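Local coordinates for protein ribosomal RNA small subunit methyltransferase E (Legionella pneumophila, PDB 5O95) that probably methylates the N3 position of a uridine in 16S rRNA of the small ribosomal subunit, using S-adenosyl-L-methionine as methyl donor, at residues K167-L172 / P189-L194; P80-L85 / G106-T111; Q161-A166 / S211-L216; Y185-P190 / Q239-D244. One frame throughout, in Å; residues are numbered along the deposited sequence.

Contact 1. Residues K167-L172 / P189-L194; sequences KEHLKL and PPDVAL
Leu172 N donates to Ala193 O at 2.8 Å, and Ala193 N in turn donates to Leu170 O at 2.9 Å. Both bonds are close to straight (168° and 162° at the hydrogen), which pairs Lys171 with Ala193 in parallel, and so Leu172 with Leu194. The buried part of the contact is the face carrying Leu170, Leu172, Val192 and Leu194. Val192 holds CG2 anti to its backbone N, and this one methyl serves both leucines across the gap: Leu170 CD2 at 3.9 Å, from a side chain lying alongside and pointing the same way, and Leu172 CD1 at 4.0 Å. On the other face Glu168 lays CB and CG against the Val192-Ala193 peptide, and its OE1 touches Ala193 CB at 3.4 Å, while OE2 is hydrogen-bonded to His84 ND1. At the solvent side the backbone ladder gives way to side chains. There Asp191 OD1 takes the bond from His169 N at 2.8 Å, the donor standing 43° above the carboxylate plane. Pro190, which follows a cis peptide bond, sets CG over the centre of the His169 ring, 3.6 Å from its centroid, a CH-pi contact between two exposed residues. Strand 191-196 continues the sheet on its other flank to strand 82-88, and strand 170-174 continues it to strand 216-218. Helix 227-242 covers the leucine face through Ala234 and Leu238, and Phe215 packs on Lys171 and Ala193 from the other face.

Contact 2. Residues P80-L85 / G106-T111; sequences PLKIHL and GVACIT
The beta-alpha-beta unit made of strand 82-88, helix 94-104 and strand 109-114 closes where His84 and Leu85 pair in parallel with Cys109 and Ile110. Leu85 sits in the ladder twice, its N donating to Cys109 O (2.9 Å) and its O accepting from Thr111 N (2.8 Å). Ile83 O takes two donors, Ala108 N at 2.9 Å and Cys109 N at 3.2 Å; both bonds are bent, near 143° at the hydrogen, as expected when consecutive amides share an acceptor. His84 has CG anti to its backbone N (chi1 -177°), and NE2 of its ring hydrogen-bonds to Thr111 OG1 at 2.7 Å. Cys109 CB lies over a face of that ring, 3.6 Å from CD2. With Phe162 meeting the ring edge-to-face, the imidazole is fixed from several directions. On the sheet face carrying Leu85 and Ile110, Val107 CG2 packs on Leu85 CB at 3.9 Å. A water joins Leu81 O, Ile83 N and Gly106 O where the strands have not yet paired. Gly106, at positive phi, is the C-prime residue of the Schellman motif ending helix 94-104. The whole is a beta-alpha-beta crossover between adjacent parallel strands, the building unit of parallel alpha/beta sheets, here in a SPOUT-clan domain.

Contact 3. Residues Q161-A166 / S211-L216; sequences QFVREA and SGHGFL
Val163 forms a forked bump that enters the hollow between the His213 and Phe215 rings. Its CG2 branch, between the backbone N and the carbonyl carbon, sits over the centre of the imidazole, 3.7 Å from the centroid and 13° off the ring normal, a CH-pi contact. The other branch, CG1, is anti to the carbonyl carbon (chi1 -52°) and reaches Phe215 CE1 at 3.9 Å. Phe215 is in turn a bump for a second hollow, with its CZ entering between Phe162 and Ala166. Ala166 CB lies near the plane of the Phe215 ring, at its edge, 3.7 Å from CZ, whereas Phe162 CE2 approaches CZ at 3.8 Å from a side chain crossing at about a right angle. The two projecting rings come from a Schellman motif: Gly214, at positive phi, is its C-prime residue and ends helix 204-212, placing His213 and Phe215 on either side of Gly214 in the sequence. Both partners lie against the parallel sheet, where Phe215 also covers Ala193 and Ile195 and Phe162 covers Leu113. Farther out, the imidazole rim leans on the backbone of helix 159-165, His213 CD2 touching Val163 O at 3.3 Å. Its ND1 is hydrogen-bonded to Leu209 O, back in its own helix.

Contact 4. Residues Y185-P190 / Q239-D244; sequences YPVQPP and QAAGGD
Val187 and Pro189 meet Ala241 and Gly242 where the loop ahead of strand 191-196 passes the C-terminal end of helix 227-242. The loop enters through an inverse gamma turn centred on Pro186, closed by the bond from Val187 N to Tyr185 O (2.9 Å), and it is the connection from strand 170-174 to strand 191-196 of the parallel sheet of the SPOUT-clan domain. The apolar part is small. Val187 has CG1 anti to its backbone N (chi1 -177°), and this methyl lies 4.0 Å from Ala241 CB; elsewhere the valine packs on Leu170, so it fills the space between strand 170-174 and the helix. The two segments also meet through backbone. Gly242 has no side chain, and its CA comes to 3.2 Å from Val187 O and 4.1 Å from Gln188 CA, the nearest pair of alpha carbons. Polar groups of segment 239-244 find partners elsewhere. Gln239 OE1 is bonded to Ser79 OG, and Asp244 OD1 forms a salt bridge with Arg223 NH2 of the second subunit. Since that arginine is an S-adenosyl-L-methionine-binding residue, the end of this segment lies at the dimer interface close to a cofactor-binding element. A carbon-oxygen approach completes the contact: Pro189 CD lies 3.3 Å from Gly242 O.

Contact 2 closes first along the chain. Next come the first segments of contacts 3, 1 and 4 and the second segments of 1, 3 and 4: contact 1 lies within the span of contact 3, contact 4 interleaves with both, and contacts 1 and 4 share Pro189 and Pro190. Contacts 1 and 2 are neighbouring parts of one parallel sheet, centres about 9 Å apart, joined through strands 82-88 and 191-196. Centre to centre, contact 3 lies about 11 Å from contact 1, over one face of that sheet; contact 4, about 10 Å from contact 1 and 20 Å from contact 3, ties a loop to helix 227-242. Together they build the methyltransferase domain that holds cofactor-binding Leu174 and Gly197.

Contact 1. Residues K167-L172 / P189-L194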
loop_
_atom_site.group_PDB
_atom_site.type_symbol
_atom_site.label_atom_id
_atom_site.label_comp_id
_atom_site.label_asym_id
_atom_site.label_seq_id
_atom_site.Cartn_x
_atom_site.Cartn_y
_atom_site.Cartn_z
ATOM N N LYS B 167 -15.303 11.778 -18.164
ATOM C CA LYS B 167 -15.107 13.135 -18.654
ATOM C C LYS B 167 -13.926 13.843 -17.993
ATOM O O LYS B 167 -13.735 15.047 -18.210
ATOM C CB LYS B 167 -16.409 13.936 -18.539
ATOM C CG LYS B 167 -17.543 13.342 -19.381
ATOM C CD LYS B 167 -18.860 14.079 -19.179
ATOM C CE LYS B 167 -19.965 13.420 -19.991
ATOM N NZ LYS B 167 -21.299 14.057 -19.781
ATOM N N GLU B 168 -13.117 13.120 -17.222
ATOM C CA GLU B 168 -11.956 13.710 -16.570
ATOM C C GLU B 168 -10.975 14.259 -17.606
ATOM O O GLU B 168 -10.860 13.744 -18.722
ATOM C CB GLU B 168 -11.260 12.654 -15.699
ATOM C CG GLU B 168 -11.972 12.323 -14.386
ATOM C CD GLU B 168 -13.154 11.383 -14.561
ATOM O OE1 GLU B 168 -13.289 10.790 -15.650
ATOM O OE2 GLU B 168 -13.944 11.224 -13.606
ATOM N N HIS B 169 -10.255 15.321 -17.224
ATOM C CA HIS B 169 -9.373 15.997 -18.176
ATOM C C HIS B 169 -8.176 15.141 -18.561
ATOM O O HIS B 169 -7.683 15.236 -19.692
ATOM C CB HIS B 169 -8.887 17.336 -17.620
ATOM C CG HIS B 169 -9.945 18.393 -17.583
ATOM N ND1 HIS B 169 -9.657 19.738 -17.663
ATOM C CD2 HIS B 169 -11.291 18.304 -17.471
ATOM C CE1 HIS B 169 -10.779 20.432 -17.600
ATOM N NE2 HIS B 169 -11.786 19.586 -17.482
ATOM N N LEU B 170 -7.687 14.320 -17.643
ATOM C CA LEU B 170 -6.596 13.397 -17.912
ATOM C C LEU B 170 -7.115 11.989 -17.676
ATOM O O LEU B 170 -7.751 11.724 -16.653
ATOM C CB LEU B 170 -5.416 13.684 -16.981
ATOM C CG LEU B 170 -4.222 12.724 -17.076
ATOM C CD1 LEU B 170 -3.593 12.760 -18.471
ATOM C CD2 LEU B 170 -3.196 13.074 -15.999
ATOM N N LYS B 171 -6.863 11.090 -18.624
ATOM C CA LYS B 171 -7.408 9.740 -18.554
ATOM C C LYS B 171 -6.271 8.750 -18.757
ATOM O O LYS B 171 -5.615 8.757 -19.801
ATOM C CB LYS B 171 -8.519 9.553 -19.590
ATOM C CG LYS B 171 -9.716 10.468 -19.334
ATOM C CD LYS B 171 -10.863 10.260 -20.314
ATOM C CE LYS B 171 -10.562 10.868 -21.671
ATOM N NZ LYS B 171 -11.816 11.056 -22.485
ATOM N N LEU B 172 -6.018 7.937 -17.735
ATOM C CA LEU B 172 -4.879 7.038 -17.728
ATOM C C LEU B 172 -5.331 5.607 -17.486
ATOM O O LEU B 172 -6.331 5.347 -16.816
ATOM C CB LEU B 172 -3.894 7.429 -16.636
ATOM C CG LEU B 172 -3.363 8.848 -16.736
ATOM C CD1 LEU B 172 -2.549 9.148 -15.474
ATOM C CD2 LEU B 172 -2.512 9.026 -17.970
ATOM N N PRO B 189 -4.416 19.390 -11.376
ATOM C CA PRO B 189 -5.857 19.603 -11.285
ATOM C C PRO B 189 -6.406 20.058 -12.625
ATOM O O PRO B 189 -5.678 20.665 -13.426
ATOM C CB PRO B 189 -5.976 20.711 -10.226
ATOM C CG PRO B 189 -4.772 20.524 -9.375
ATOM C CD PRO B 189 -3.677 20.123 -10.332
ATOM N N PRO B 190 -7.703 19.832 -12.897
ATOM C CA PRO B 190 -8.723 19.418 -11.922
ATOM C C PRO B 190 -8.773 17.940 -11.551
ATOM O O PRO B 190 -8.897 17.625 -10.365
ATOM C CB PRO B 190 -10.042 19.813 -12.603
ATOM C CG PRO B 190 -9.739 19.746 -14.075
ATOM C CD PRO B 190 -8.278 20.126 -14.223
ATOM N N ASP B 191 -8.700 17.044 -12.533
ATOM C CA ASP B 191 -9.112 15.678 -12.274
ATOM C C ASP B 191 -8.388 14.697 -13.183
ATOM O O ASP B 191 -7.794 15.062 -14.200
ATOM C CB ASP B 191 -10.635 15.507 -12.383
ATOM C CG ASP B 191 -11.202 16.011 -13.706
ATOM O OD1 ASP B 191 -10.434 16.384 -14.610
ATOM O OD2 ASP B 191 -12.441 16.028 -13.837
ATOM N N VAL B 192 -8.456 13.434 -12.787
ATOM C CA VAL B 192 -7.826 12.352 -13.535
ATOM C C VAL B 192 -8.657 11.098 -13.325
ATOM O O VAL B 192 -9.106 10.818 -12.209
ATOM C CB VAL B 192 -6.346 12.174 -13.121
ATOM C CG1 VAL B 192 -6.215 11.980 -11.629
ATOM C CG2 VAL B 192 -5.698 11.009 -13.872
ATOM N N ALA B 193 -8.878 10.355 -14.411
ATOM C CA ALA B 193 -9.482 9.030 -14.350
ATOM C C ALA B 193 -8.360 8.021 -14.521
ATOM O O ALA B 193 -7.500 8.194 -15.388
ATOM C CB ALA B 193 -10.536 8.840 -15.443
ATOM N N LEU B 194 -8.330 7.020 -13.652
ATOM C CA LEU B 194 -7.291 5.994 -13.680
ATOM C C LEU B 194 -7.954 4.632 -13.667
ATOM O O LEU B 194 -8.679 4.303 -12.722
ATOM C CB LEU B 194 -6.393 6.120 -12.448
ATOM C CG LEU B 194 -5.364 5.022 -12.218
ATOM C CD1 LEU B 194 -4.306 5.068 -13.305
ATOM C CD2 LEU B 194 -4.767 5.193 -10.821
#

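Contact 2. Residues P80-L85 / G106-T111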
loop_
_atom_site.group_PDB
_atom_site.type_symbol
_atom_site.label_atom_id
_atom_site.label_comp_id
_atom_site.label_asym_id
_atom_site.label_seq_id
_atom_site.Cartn_x
_atom_site.Cartn_y
_atom_site.Cartn_z
ATOM N N PRO B 80 -6.559 18.851 -4.017
ATOM C CA PRO B 80 -7.039 19.611 -5.185
ATOM C C PRO B 80 -7.048 18.805 -6.469
ATOM O O PRO B 80 -7.689 19.225 -7.439
ATOM C CB PRO B 80 -6.046 20.779 -5.274
ATOM C CG PRO B 80 -4.804 20.245 -4.646
ATOM C CD PRO B 80 -5.254 19.346 -3.535
ATOM N N LEU B 81 -6.323 17.691 -6.532
ATOM C CA LEU B 81 -6.397 16.806 -7.681
ATOM C C LEU B 81 -7.453 15.751 -7.375
ATOM O O LEU B 81 -7.314 15.008 -6.399
ATOM C CB LEU B 81 -5.033 16.143 -7.905
ATOM C CG LEU B 81 -4.978 15.054 -8.968
ATOM C CD1 LEU B 81 -5.090 15.674 -10.365
ATOM C CD2 LEU B 81 -3.667 14.238 -8.871
ATOM N N LYS B 82 -8.529 15.714 -8.171
ATOM C CA LYS B 82 -9.623 14.768 -7.948
ATOM C C LYS B 82 -9.390 13.536 -8.805
ATOM O O LYS B 82 -9.530 13.590 -10.030
ATOM C CB LYS B 82 -10.959 15.406 -8.319
ATOM C CG LYS B 82 -11.176 16.770 -7.745
ATOM C CD LYS B 82 -11.034 16.767 -6.258
ATOM C CE LYS B 82 -11.290 18.179 -5.725
ATOM N NZ LYS B 82 -10.888 18.379 -4.303
ATOM N N ILE B 83 -9.002 12.438 -8.174
ATOM C CA ILE B 83 -8.718 11.194 -8.885
ATOM C C ILE B 83 -9.963 10.328 -8.817
ATOM O O ILE B 83 -10.523 10.122 -7.734
ATOM C CB ILE B 83 -7.532 10.459 -8.254
ATOM C CG1 ILE B 83 -6.310 11.390 -8.177
ATOM C CG2 ILE B 83 -7.233 9.188 -9.042
ATOM C CD1 ILE B 83 -5.122 10.758 -7.464
ATOM N N HIS B 84 -10.399 9.833 -9.968
ATOM C CA HIS B 84 -11.462 8.838 -10.061
ATOM C C HIS B 84 -10.789 7.516 -10.422
ATOM O O HIS B 84 -10.326 7.342 -11.556
ATOM C CB HIS B 84 -12.467 9.234 -11.134
ATOM C CG HIS B 84 -13.632 8.300 -11.237
ATOM N ND1 HIS B 84 -14.683 8.524 -12.095
ATOM C CD2 HIS B 84 -13.916 7.146 -10.587
ATOM C CE1 HIS B 84 -15.569 7.550 -11.970
ATOM N NE2 HIS B 84 -15.125 6.698 -11.063
ATOM N N LEU B 85 -10.739 6.602 -9.450
ATOM C CA LEU B 85 -10.124 5.293 -9.598
ATOM C C LEU B 85 -11.181 4.299 -10.043
ATOM O O LEU B 85 -12.227 4.184 -9.402
ATOM C CB LEU B 85 -9.590 4.828 -8.243
ATOM C CG LEU B 85 -9.107 3.374 -8.269
ATOM C CD1 LEU B 85 -7.942 3.142 -9.263
ATOM C CD2 LEU B 85 -8.727 2.932 -6.847
ATOM N N GLY B 106 -6.665 10.033 -0.492
ATOM C CA GLY B 106 -7.431 11.167 -0.968
ATOM C C GLY B 106 -8.219 10.962 -2.239
ATOM O O GLY B 106 -8.620 11.943 -2.863
ATOM N N VAL B 107 -8.442 9.713 -2.657
ATOM C CA VAL B 107 -9.183 9.489 -3.894
ATOM C C VAL B 107 -10.520 10.219 -3.795
ATOM O O VAL B 107 -11.124 10.295 -2.725
ATOM C CB VAL B 107 -9.354 7.975 -4.109
ATOM C CG1 VAL B 107 -10.472 7.419 -3.199
ATOM C CG2 VAL B 107 -9.621 7.638 -5.577
ATOM N N ALA B 108 -10.966 10.782 -4.920
ATOM C CA ALA B 108 -12.216 11.528 -4.949
ATOM C C ALA B 108 -13.410 10.637 -5.257
ATOM O O ALA B 108 -14.507 10.879 -4.739
ATOM C CB ALA B 108 -12.121 12.632 -6.006
ATOM N N CYS B 109 -13.213 9.600 -6.067
ATOM C CA CYS B 109 -14.298 8.768 -6.574
ATOM C C CYS B 109 -13.730 7.389 -6.861
ATOM O O CYS B 109 -12.605 7.278 -7.344
ATOM C CB CYS B 109 -14.818 9.315 -7.903
ATOM S SG CYS B 109 -16.437 8.666 -8.376
ATOM N N ILE B 110 -14.519 6.351 -6.587
ATOM C CA ILE B 110 -14.106 4.968 -6.818
ATOM C C ILE B 110 -15.228 4.255 -7.556
ATOM O O ILE B 110 -16.366 4.261 -7.082
ATOM C CB ILE B 110 -13.830 4.215 -5.501
ATOM C CG1 ILE B 110 -12.838 4.968 -4.629
ATOM C CG2 ILE B 110 -13.286 2.808 -5.817
ATOM C CD1 ILE B 110 -12.891 4.555 -3.175
ATOM N N THR B 111 -14.900 3.598 -8.670
ATOM C CA THR B 111 -15.849 2.737 -9.385
ATOM C C THR B 111 -15.328 1.307 -9.410
ATOM O O THR B 111 -14.237 1.066 -9.949
ATOM C CB THR B 111 -16.068 3.223 -10.828
ATOM O OG1 THR B 111 -16.676 4.519 -10.815
ATOM C CG2 THR B 111 -16.966 2.238 -11.599
HETATM O O HOH W 1 -8.095 12.567 -5.468
#

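Contact 3. Residues Q161-A166 / S211-L216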
loop_
_atom_site.group_PDB
_atom_site.type_symbol
_atom_site.label_atom_id
_atom_site.label_comp_id
_atom_site.label_asym_id
_atom_site.label_seq_id
_atom_site.Cartn_x
_atom_site.Cartn_y
_atom_site.Cartn_z
ATOM N N GLN B 161 -18.900 0.961 -20.437
ATOM C CA GLN B 161 -19.635 2.066 -19.827
ATOM C C GLN B 161 -18.692 3.063 -19.169
ATOM O O GLN B 161 -18.895 4.279 -19.268
ATOM C CB GLN B 161 -20.653 1.551 -18.810
ATOM C CG GLN B 161 -21.458 2.674 -18.188
ATOM C CD GLN B 161 -22.626 2.184 -17.360
ATOM O OE1 GLN B 161 -22.791 0.986 -17.141
ATOM N NE2 GLN B 161 -23.443 3.119 -16.886
ATOM N N PHE B 162 -17.648 2.578 -18.494
ATOM C CA PHE B 162 -16.754 3.503 -17.808
ATOM C C PHE B 162 -16.048 4.432 -18.788
ATOM O O PHE B 162 -15.984 5.645 -18.569
ATOM C CB PHE B 162 -15.739 2.768 -16.936
ATOM C CG PHE B 162 -14.868 3.695 -16.163
ATOM C CD1 PHE B 162 -15.283 4.199 -14.941
ATOM C CD2 PHE B 162 -13.640 4.093 -16.673
ATOM C CE1 PHE B 162 -14.476 5.078 -14.231
ATOM C CE2 PHE B 162 -12.836 4.975 -15.974
ATOM C CZ PHE B 162 -13.256 5.469 -14.754
ATOM N N VAL B 163 -15.492 3.881 -19.871
ATOM C CA VAL B 163 -14.788 4.750 -20.807
ATOM C C VAL B 163 -15.751 5.667 -21.559
ATOM O O VAL B 163 -15.389 6.796 -21.912
ATOM C CB VAL B 163 -13.842 3.957 -21.731
ATOM C CG1 VAL B 163 -12.929 3.061 -20.897
ATOM C CG2 VAL B 163 -14.614 3.160 -22.775
ATOM N N ARG B 164 -16.989 5.218 -21.796
ATOM C CA ARG B 164 -17.947 6.054 -22.512
ATOM C C ARG B 164 -18.307 7.290 -21.692
ATOM O O ARG B 164 -18.443 8.391 -22.242
ATOM C CB ARG B 164 -19.187 5.230 -22.875
ATOM C CG ARG B 164 -20.502 5.993 -22.807
ATOM C CD ARG B 164 -21.614 5.259 -23.551
ATOM N NE ARG B 164 -21.626 3.826 -23.267
ATOM C CZ ARG B 164 -22.350 3.257 -22.308
ATOM N NH1 ARG B 164 -23.131 4.000 -21.535
ATOM N NH2 ARG B 164 -22.291 1.943 -22.125
ATOM N N GLU B 165 -18.407 7.139 -20.373
ATOM C CA GLU B 165 -18.882 8.208 -19.505
ATOM C C GLU B 165 -17.775 9.083 -18.935
ATOM O O GLU B 165 -18.074 10.171 -18.426
ATOM C CB GLU B 165 -19.686 7.623 -18.340
ATOM C CG GLU B 165 -20.930 6.879 -18.781
ATOM C CD GLU B 165 -21.658 6.222 -17.625
ATOM O OE1 GLU B 165 -21.077 6.113 -16.524
ATOM O OE2 GLU B 165 -22.814 5.807 -17.825
ATOM N N ALA B 166 -16.516 8.641 -18.993
ATOM C CA ALA B 166 -15.432 9.358 -18.332
ATOM C C ALA B 166 -15.234 10.726 -18.977
ATOM O O ALA B 166 -15.019 10.828 -20.189
ATOM C CB ALA B 166 -14.145 8.538 -18.410
ATOM N N SER B 211 -8.210 3.065 -25.611
ATOM C CA SER B 211 -7.424 4.034 -26.368
ATOM C C SER B 211 -8.307 4.891 -27.270
ATOM O O SER B 211 -8.038 6.083 -27.454
ATOM C CB SER B 211 -6.314 3.340 -27.165
ATOM O OG SER B 211 -6.837 2.400 -28.085
ATOM N N GLY B 212 -9.373 4.308 -27.825
ATOM C CA GLY B 212 -10.311 5.078 -28.627
ATOM C C GLY B 212 -11.071 6.123 -27.838
ATOM O O GLY B 212 -11.593 7.076 -28.426
ATOM N N HIS B 213 -11.155 5.964 -26.521
ATOM C CA HIS B 213 -11.741 6.984 -25.663
ATOM C C HIS B 213 -10.697 7.859 -24.985
ATOM O O HIS B 213 -11.029 8.571 -24.033
ATOM C CB HIS B 213 -12.678 6.360 -24.628
ATOM C CG HIS B 213 -13.936 5.813 -25.217
ATOM N ND1 HIS B 213 -13.959 4.666 -25.977
ATOM C CD2 HIS B 213 -15.214 6.257 -25.163
ATOM C CE1 HIS B 213 -15.198 4.426 -26.371
ATOM N NE2 HIS B 213 -15.977 5.377 -25.891
ATOM N N GLY B 214 -9.446 7.811 -25.444
ATOM C CA GLY B 214 -8.428 8.726 -24.949
ATOM C C GLY B 214 -7.724 8.333 -23.671
ATOM O O GLY B 214 -7.034 9.169 -23.084
ATOM N N PHE B 215 -7.874 7.094 -23.212
ATOM C CA PHE B 215 -7.124 6.613 -22.057
ATOM C C PHE B 215 -5.691 6.303 -22.472
ATOM O O PHE B 215 -5.455 5.524 -23.404
ATOM C CB PHE B 215 -7.815 5.410 -21.420
ATOM C CG PHE B 215 -8.976 5.798 -20.541
ATOM C CD1 PHE B 215 -10.204 6.133 -21.098
ATOM C CD2 PHE B 215 -8.825 5.862 -19.163
ATOM C CE1 PHE B 215 -11.272 6.520 -20.289
ATOM C CE2 PHE B 215 -9.888 6.252 -18.348
ATOM C CZ PHE B 215 -11.102 6.570 -18.908
ATOM N N LEU B 216 -4.738 6.941 -21.797
ATOM C CA LEU B 216 -3.327 6.868 -22.156
ATOM C C LEU B 216 -2.589 5.922 -21.216
ATOM O O LEU B 216 -2.803 5.965 -20.001
ATOM C CB LEU B 216 -2.700 8.259 -22.053
ATOM C CG LEU B 216 -3.368 9.332 -22.917
ATOM C CD1 LEU B 216 -2.691 10.682 -22.739
ATOM C CD2 LEU B 216 -3.399 8.934 -24.382
#

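Contact 4. Residues Y185-P190 / Q239-D244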
loop_
_atom_site.group_PDB
_atom_site.type_symbol
_atom_site.label_atom_id
_atom_site.label_comp_id
_atom_site.label_asym_id
_atom_site.label_seq_id
_atom_site.Cartn_x
_atom_site.Cartn_y
_atom_site.Cartn_z
ATOM N N TYR B 185 2.967 12.895 -18.592
ATOM C CA TYR B 185 1.563 13.272 -18.617
ATOM C C TYR B 185 1.334 14.504 -17.755
ATOM O O TYR B 185 2.015 14.690 -16.742
ATOM C CB TYR B 185 0.683 12.127 -18.098
ATOM C CG TYR B 185 0.717 10.917 -18.992
ATOM C CD1 TYR B 185 0.300 11.002 -20.316
ATOM C CD2 TYR B 185 1.173 9.692 -18.522
ATOM C CE1 TYR B 185 0.340 9.902 -21.150
ATOM C CE2 TYR B 185 1.216 8.584 -19.356
ATOM C CZ TYR B 185 0.784 8.698 -20.659
ATOM O OH TYR B 185 0.824 7.605 -21.497
ATOM N N PRO B 186 0.371 15.361 -18.126
ATOM C CA PRO B 186 0.052 16.575 -17.340
ATOM C C PRO B 186 -0.785 16.247 -16.109
ATOM O O PRO B 186 -2.005 16.479 -16.043
ATOM C CB PRO B 186 -0.700 17.434 -18.362
ATOM C CG PRO B 186 -1.435 16.429 -19.198
ATOM C CD PRO B 186 -0.452 15.269 -19.347
ATOM N N VAL B 187 -0.129 15.675 -15.099
ATOM C CA VAL B 187 -0.796 15.302 -13.854
ATOM C C VAL B 187 -0.936 16.570 -13.019
ATOM O O VAL B 187 0.012 17.021 -12.376
ATOM C CB VAL B 187 -0.054 14.195 -13.104
ATOM C CG1 VAL B 187 -0.831 13.808 -11.862
ATOM C CG2 VAL B 187 0.162 12.974 -14.009
ATOM N N GLN B 188 -2.131 17.150 -13.034
ATOM C CA GLN B 188 -2.416 18.421 -12.389
ATOM C C GLN B 188 -3.923 18.548 -12.278
ATOM O O GLN B 188 -4.658 17.864 -12.999
ATOM C CB GLN B 188 -1.858 19.583 -13.215
ATOM C CG GLN B 188 -2.414 19.642 -14.615
ATOM C CD GLN B 188 -1.619 20.574 -15.503
ATOM O OE1 GLN B 188 -0.412 20.405 -15.675
ATOM N NE2 GLN B 188 -2.292 21.572 -16.064
ATOM N N PRO B 189 -4.416 19.390 -11.376
ATOM C CA PRO B 189 -5.857 19.603 -11.285
ATOM C C PRO B 189 -6.406 20.058 -12.625
ATOM O O PRO B 189 -5.678 20.665 -13.426
ATOM C CB PRO B 189 -5.976 20.711 -10.226
ATOM C CG PRO B 189 -4.772 20.524 -9.375
ATOM C CD PRO B 189 -3.677 20.123 -10.332
ATOM N N PRO B 190 -7.703 19.832 -12.897
ATOM C CA PRO B 190 -8.723 19.418 -11.922
ATOM C C PRO B 190 -8.773 17.940 -11.551
ATOM O O PRO B 190 -8.897 17.625 -10.365
ATOM C CB PRO B 190 -10.042 19.813 -12.603
ATOM C CG PRO B 190 -9.739 19.746 -14.075
ATOM C CD PRO B 190 -8.278 20.126 -14.223
ATOM N N GLN B 239 -0.891 11.740 -6.702
ATOM C CA GLN B 239 -1.066 12.798 -5.710
ATOM C C GLN B 239 0.220 13.563 -5.475
ATOM O O GLN B 239 0.188 14.756 -5.172
ATOM C CB GLN B 239 -1.547 12.228 -4.385
ATOM C CG GLN B 239 -2.985 11.725 -4.403
ATOM C CD GLN B 239 -4.034 12.847 -4.465
ATOM O OE1 GLN B 239 -3.744 14.005 -4.782
ATOM N NE2 GLN B 239 -5.273 12.472 -4.174
ATOM N N ALA B 240 1.366 12.896 -5.574
ATOM C CA ALA B 240 2.613 13.640 -5.425
ATOM C C ALA B 240 2.855 14.545 -6.628
ATOM O O ALA B 240 3.247 15.708 -6.472
ATOM C CB ALA B 240 3.766 12.648 -5.234
ATOM N N ALA B 241 2.586 14.040 -7.834
ATOM C CA ALA B 241 2.859 14.800 -9.048
ATOM C C ALA B 241 1.906 15.981 -9.204
ATOM O O ALA B 241 2.337 17.079 -9.575
ATOM C CB ALA B 241 2.789 13.880 -10.271
ATOM N N GLY B 242 0.618 15.791 -8.901
ATOM C CA GLY B 242 -0.357 16.829 -9.197
ATOM C C GLY B 242 -1.285 17.203 -8.062
ATOM O O GLY B 242 -2.130 18.088 -8.223
ATOM N N GLY B 243 -1.131 16.554 -6.910
ATOM C CA GLY B 243 -2.020 16.788 -5.789
ATOM C C GLY B 243 -1.269 17.311 -4.587
ATOM O O GLY B 243 -0.355 18.124 -4.734
ATOM N N ASP B 244 -1.604 16.819 -3.397
ATOM C CA ASP B 244 -1.132 17.453 -2.172
ATOM C C ASP B 244 -0.133 16.605 -1.395
ATOM O O ASP B 244 0.056 16.833 -0.195
ATOM C CB ASP B 244 -2.303 17.864 -1.281
ATOM C CG ASP B 244 -3.193 16.679 -0.883
ATOM O OD1 ASP B 244 -2.922 15.526 -1.275
ATOM O OD2 ASP B 244 -4.177 16.944 -0.155
#